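Local coordinates for protein NAD(P)H dehydrogenase (quinone) (Mycobacterium tuberculosis, PDB 1XDI) that uses FAD to reduce quinones, probably including menadione, with NADH or NADPH, as a homotetrameric member of the flavoprotein disulfide reductase family, at residues A18-T23 / Q104-V110; D222-V228 / G400-I404. All blocks are in the same frame, centred on the assembly; numbering follows the deposited sequence.

Contact 1 of 2, residues A18-T23 / Q104-V110; sequences ALVAAT and QLLSMGV
Leu19, on the helix that follows the first strand of the FAD-binding Rossmann fold, reaches across to Gln104 and Leu105 in the last turn of helix 83-107. Its two methyls divide the work: CD2 lies 3.3 Å from NE2 of Gln104, a van der Waals contact against the amide end, while CD1 meets CD2 of Leu105. Both partners cross the Leu19 side chain at about a right angle. Gln104 gets there by an extended chain, with CG trans to the backbone N (chi1 -158°); it also packs on Arg463 of the second subunit. One turn along, CB of Ala22 sits 3.7 Å from CG2 of Val110 and 4.0 Å from the backbone O of Met108. Ala18 and Val110 both continue inward to Val33 of strand 29-35, so helix and loop share one apolar layer on the parallel sheet. The chain is turned toward strand 111-114 by a Schellman motif at Gly109, whose phi is positive (85°), and Val110 N bonds back to Leu105 O at 2.9 Å. At the exposed end of the contact, Thr23 OG1 lies 3.7 Å from Met108 SD.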
loop_
_atom_site.group_PDB
_atom_site.type_symbol
_atom_site.label_atom_id
_atom_site.label_comp_id
_atom_site.label_asym_id
_atom_site.label_seq_id
_atom_site.Cartn_x
_atom_site.Cartn_y
_atom_site.Cartn_z
ATOM N N ALA A 18 5.131 -27.055 12.573
ATOM C CA ALA A 18 4.377 -27.608 13.689
ATOM C C ALA A 18 3.954 -26.462 14.578
ATOM O O ALA A 18 2.825 -26.392 15.043
ATOM C CB ALA A 18 5.240 -28.587 14.478
ATOM N N LEU A 19 4.893 -25.559 14.801
ATOM C CA LEU A 19 4.657 -24.405 15.647
ATOM C C LEU A 19 3.453 -23.652 15.155
ATOM O O LEU A 19 2.578 -23.353 15.934
ATOM C CB LEU A 19 5.873 -23.484 15.637
ATOM C CG LEU A 19 6.346 -23.033 17.015
ATOM C CD1 LEU A 19 6.252 -24.183 17.995
ATOM C CD2 LEU A 19 7.781 -22.585 16.942
ATOM N N VAL A 20 3.430 -23.354 13.850
ATOM C CA VAL A 20 2.338 -22.614 13.201
ATOM C C VAL A 20 1.089 -23.418 13.286
ATOM O O VAL A 20 0.036 -22.861 13.502
ATOM C CB VAL A 20 2.634 -22.290 11.657
ATOM C CG1 VAL A 20 1.322 -22.334 10.816
ATOM C CG2 VAL A 20 3.302 -20.908 11.521
ATOM N N ALA A 21 1.219 -24.730 13.116
ATOM C CA ALA A 21 0.081 -25.650 13.162
ATOM C C ALA A 21 -0.644 -25.632 14.468
ATOM O O ALA A 21 -1.814 -25.304 14.526
ATOM C CB ALA A 21 0.540 -27.056 12.884
ATOM N N ALA A 22 0.069 -26.013 15.521
ATOM C CA ALA A 22 -0.463 -26.041 16.886
ATOM C C ALA A 22 -0.813 -24.670 17.484
ATOM O O ALA A 22 -1.674 -24.595 18.349
ATOM C CB ALA A 22 0.533 -26.714 17.793
ATOM N N THR A 23 -0.150 -23.598 17.046
ATOM C CA THR A 23 -0.393 -22.287 17.627
ATOM C C THR A 23 -1.648 -21.649 17.108
ATOM O O THR A 23 -2.403 -21.057 17.879
ATOM C CB THR A 23 0.824 -21.302 17.432
ATOM O OG1 THR A 23 1.891 -21.626 18.366
ATOM C CG2 THR A 23 0.370 -19.833 17.609
ATOM N N GLN A 104 9.251 -25.560 23.636
ATOM C CA GLN A 104 8.158 -24.787 23.093
ATOM C C GLN A 104 7.150 -25.713 22.412
ATOM O O GLN A 104 5.941 -25.581 22.660
ATOM C CB GLN A 104 8.705 -23.804 22.099
ATOM C CG GLN A 104 7.863 -22.598 21.817
ATOM C CD GLN A 104 8.384 -21.843 20.594
ATOM O OE1 GLN A 104 9.592 -21.874 20.280
ATOM N NE2 GLN A 104 7.486 -21.160 19.911
ATOM N N LEU A 105 7.642 -26.631 21.565
ATOM C CA LEU A 105 6.781 -27.579 20.864
ATOM C C LEU A 105 5.982 -28.351 21.887
ATOM O O LEU A 105 4.759 -28.440 21.795
ATOM C CB LEU A 105 7.592 -28.602 20.060
ATOM C CG LEU A 105 8.446 -28.217 18.853
ATOM C CD1 LEU A 105 8.927 -29.489 18.138
ATOM C CD2 LEU A 105 7.652 -27.333 17.899
ATOM N N LEU A 106 6.699 -28.902 22.870
ATOM C CA LEU A 106 6.143 -29.729 23.934
ATOM C C LEU A 106 5.073 -29.085 24.799
ATOM O O LEU A 106 4.087 -29.724 25.151
ATOM C CB LEU A 106 7.287 -30.244 24.806
ATOM C CG LEU A 106 7.611 -31.758 24.775
ATOM C CD1 LEU A 106 7.501 -32.433 23.412
ATOM C CD2 LEU A 106 8.975 -31.885 25.273
ATOM N N SER A 107 5.245 -27.814 25.134
ATOM C CA SER A 107 4.271 -27.125 25.979
ATOM C C SER A 107 3.159 -26.608 25.109
ATOM O O SER A 107 2.111 -26.183 25.623
ATOM C CB SER A 107 4.908 -25.936 26.678
ATOM O OG SER A 107 5.139 -24.926 25.717
ATOM N N MET A 108 3.389 -26.603 23.798
ATOM C CA MET A 108 2.361 -26.131 22.890
ATOM C C MET A 108 1.480 -27.339 22.543
ATOM O O MET A 108 0.520 -27.266 21.750
ATOM C CB MET A 108 2.985 -25.503 21.637
ATOM C CG MET A 108 2.167 -24.345 21.069
ATOM S SD MET A 108 2.526 -22.716 21.850
ATOM C CE MET A 108 1.956 -22.914 23.660
ATOM N N GLY A 109 1.840 -28.465 23.149
ATOM C CA GLY A 109 1.073 -29.678 22.972
ATOM C C GLY A 109 1.439 -30.483 21.751
ATOM O O GLY A 109 0.660 -31.305 21.273
ATOM N N VAL A 110 2.617 -30.243 21.212
ATOM C CA VAL A 110 3.026 -31.007 20.053
ATOM C C VAL A 110 3.611 -32.306 20.585
ATOM O O VAL A 110 4.357 -32.288 21.550
ATOM C CB VAL A 110 4.064 -30.198 19.236
ATOM C CG1 VAL A 110 4.686 -31.042 18.159
ATOM C CG2 VAL A 110 3.374 -28.995 18.609
#

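Contact 2 of 2, residues D222-V228 / G400-I404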
loop_
_atom_site.group_PDB
_atom_site.type_symbol
_atom_site.label_atom_id
_atom_site.label_comp_id
_atom_site.label_asym_id
_atom_site.label_seq_id
_atom_site.Cartn_x
_atom_site.Cartn_y
_atom_site.Cartn_z
ATOM N N ASP A 222 27.045 -10.681 -6.544
ATOM C CA ASP A 222 27.370 -9.280 -6.707
ATOM C C ASP A 222 28.881 -9.060 -6.763
ATOM O O ASP A 222 29.611 -9.375 -5.814
ATOM C CB ASP A 222 26.760 -8.495 -5.571
ATOM C CG ASP A 222 26.895 -7.074 -5.780
ATOM O OD1 ASP A 222 27.946 -6.539 -5.338
ATOM O OD2 ASP A 222 25.945 -6.532 -6.420
ATOM N N ALA A 223 29.338 -8.500 -7.880
ATOM C CA ALA A 223 30.762 -8.270 -8.113
ATOM C C ALA A 223 31.450 -7.464 -7.033
ATOM O O ALA A 223 32.457 -7.897 -6.462
ATOM C CB ALA A 223 30.967 -7.593 -9.459
ATOM N N ASP A 224 30.927 -6.282 -6.759
ATOM C CA ASP A 224 31.507 -5.426 -5.733
ATOM C C ASP A 224 31.716 -6.124 -4.349
ATOM O O ASP A 224 32.754 -5.896 -3.678
ATOM C CB ASP A 224 30.648 -4.156 -5.623
ATOM C CG ASP A 224 30.624 -3.344 -6.948
ATOM O OD1 ASP A 224 31.622 -2.652 -7.219
ATOM O OD2 ASP A 224 29.626 -3.422 -7.714
ATOM N N ALA A 225 30.765 -6.977 -3.930
ATOM C CA ALA A 225 30.922 -7.678 -2.648
ATOM C C ALA A 225 32.090 -8.650 -2.749
ATOM O O ALA A 225 32.990 -8.668 -1.896
ATOM C CB ALA A 225 29.665 -8.443 -2.288
ATOM N N ALA A 226 32.040 -9.439 -3.827
ATOM C CA ALA A 226 33.013 -10.476 -4.158
ATOM C C ALA A 226 34.434 -9.963 -3.970
ATOM O O ALA A 226 35.310 -10.597 -3.303
ATOM C CB ALA A 226 32.809 -10.913 -5.590
ATOM N N LEU A 227 34.651 -8.794 -4.552
ATOM C CA LEU A 227 35.938 -8.143 -4.486
ATOM C C LEU A 227 36.341 -7.840 -3.072
ATOM O O LEU A 227 37.466 -8.134 -2.680
ATOM C CB LEU A 227 35.883 -6.850 -5.268
ATOM C CG LEU A 227 37.058 -6.648 -6.195
ATOM C CD1 LEU A 227 36.891 -5.299 -6.889
ATOM C CD2 LEU A 227 38.317 -6.705 -5.373
ATOM N N VAL A 228 35.422 -7.256 -2.313
ATOM C CA VAL A 228 35.704 -6.919 -0.925
ATOM C C VAL A 228 36.277 -8.165 -0.253
ATOM O O VAL A 228 37.252 -8.091 0.485
ATOM C CB VAL A 228 34.397 -6.465 -0.125
ATOM C CG1 VAL A 228 34.706 -6.330 1.362
ATOM C CG2 VAL A 228 33.878 -5.142 -0.617
ATOM N N GLY A 400 32.958 -1.353 3.662
ATOM C CA GLY A 400 31.554 -1.718 3.626
ATOM C C GLY A 400 30.769 -0.800 2.707
ATOM O O GLY A 400 31.256 0.282 2.307
ATOM N N PHE A 401 29.545 -1.216 2.365
ATOM C CA PHE A 401 28.690 -0.377 1.494
ATOM C C PHE A 401 27.263 -0.857 1.452
ATOM O O PHE A 401 26.964 -1.963 1.831
ATOM C CB PHE A 401 29.253 -0.332 0.043
ATOM C CG PHE A 401 29.169 -1.658 -0.710
ATOM C CD1 PHE A 401 27.956 -2.156 -1.155
ATOM C CD2 PHE A 401 30.288 -2.385 -0.981
ATOM C CE1 PHE A 401 27.877 -3.341 -1.848
ATOM C CE2 PHE A 401 30.205 -3.569 -1.675
ATOM C CZ PHE A 401 29.009 -4.042 -2.103
ATOM N N VAL A 402 26.380 -0.004 0.961
ATOM C CA VAL A 402 24.981 -0.352 0.785
ATOM C C VAL A 402 24.592 -0.097 -0.633
ATOM O O VAL A 402 24.833 0.982 -1.138
ATOM C CB VAL A 402 24.075 0.489 1.642
ATOM C CG1 VAL A 402 22.611 0.201 1.299
ATOM C CG2 VAL A 402 24.389 0.198 3.076
ATOM N N LYS A 403 24.005 -1.113 -1.264
ATOM C CA LYS A 403 23.466 -1.066 -2.644
ATOM C C LYS A 403 21.941 -1.229 -2.611
ATOM O O LYS A 403 21.435 -2.186 -2.081
ATOM C CB LYS A 403 24.007 -2.214 -3.538
ATOM C CG LYS A 403 25.303 -1.941 -4.340
ATOM C CD LYS A 403 25.564 -3.066 -5.387
ATOM C CE LYS A 403 26.982 -2.967 -6.004
ATOM N NZ LYS A 403 27.388 -4.103 -6.934
ATOM N N ILE A 404 21.208 -0.309 -3.193
ATOM C CA ILE A 404 19.762 -0.444 -3.244
ATOM C C ILE A 404 19.330 -0.372 -4.724
ATOM O O ILE A 404 19.867 0.446 -5.469
ATOM C CB ILE A 404 19.127 0.670 -2.380
ATOM C CG1 ILE A 404 18.803 0.098 -0.997
ATOM C CG2 ILE A 404 17.905 1.247 -3.046
ATOM C CD1 ILE A 404 18.505 1.206 0.030
#
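Lys403 and Asp222 meet from opposite directions: the lysine chain runs fully extended from CG to NZ, and the aspartate holds CG trans to its backbone N (chi1 -172°), which brings its carboxylate in front of the ammonium group. Asp224 crosses the lysine at about a right angle. The result is a salt-bridge network at an N-capped helix start, where helix 223-235 of the second Rossmann-type domain, the probable NAD(P)H-binding domain as in relatives, packs on strand 401-407 of the dimerisation domain; the segment 223-228 runs nearly antiparallel to 401-404 (163° between their directions). NZ stands 2.9 Å from Asp222 OD2 and 3.0 Å from Asp222 OD1, both weak hydrogen bonds, so the lysine straddles the two oxygens of one carboxylate. Asp224 OD2 forms a second salt bridge to NZ, modelled so close that its exact length is doubtful, and Gln369 OE1 accepts a further weak hydrogen bond from NZ. Two carboxylates around one lysine would be expected to favour its charged form in this buried setting. Asp222 is also the N-cap: its OD1 uses the anti lone pair, turned away from OD2, to accept from Ala225 N at 3.2 Å. One carboxylate therefore joins the start of the helix to the sheet. Beside the charges, the Phe401 ring points its far edge at the helix. Ala225 N lies in the ring plane, 3.9 Å from CZ, while Asp224 CB approaches CZ obliquely. Val417 and Val419 of strand 413-420 and Met383 of strand 379-385 flank these groups within the antiparallel sheet. Farther along the helix, the Val228 side chain slides past the ring in the opposite direction, its CG2 at the ring edge, near the plane, 4.1 Å from Phe401 CE2.

From the N terminus, the chain passes through helix 12-24 and a largely helical excursion before contact 1 closes an 80-residue loop, bringing the end of helix 83-107 back against the first Rossmann helix just ahead of strand 111-114. Contact 2 opens only later, at the start of helix 223-235, and closes a longer loop of 171 residues on strand 401-407. The two loops follow in series, neither enclosing nor crossing the other. Contact 1 stays within the FAD-binding part, whereas contact 2 joins the second Rossmann-type domain, probably the NAD(P)H-binding one, to the dimerisation domain. They lie on opposite sides of the chain's centre, their own centres 40 Å apart.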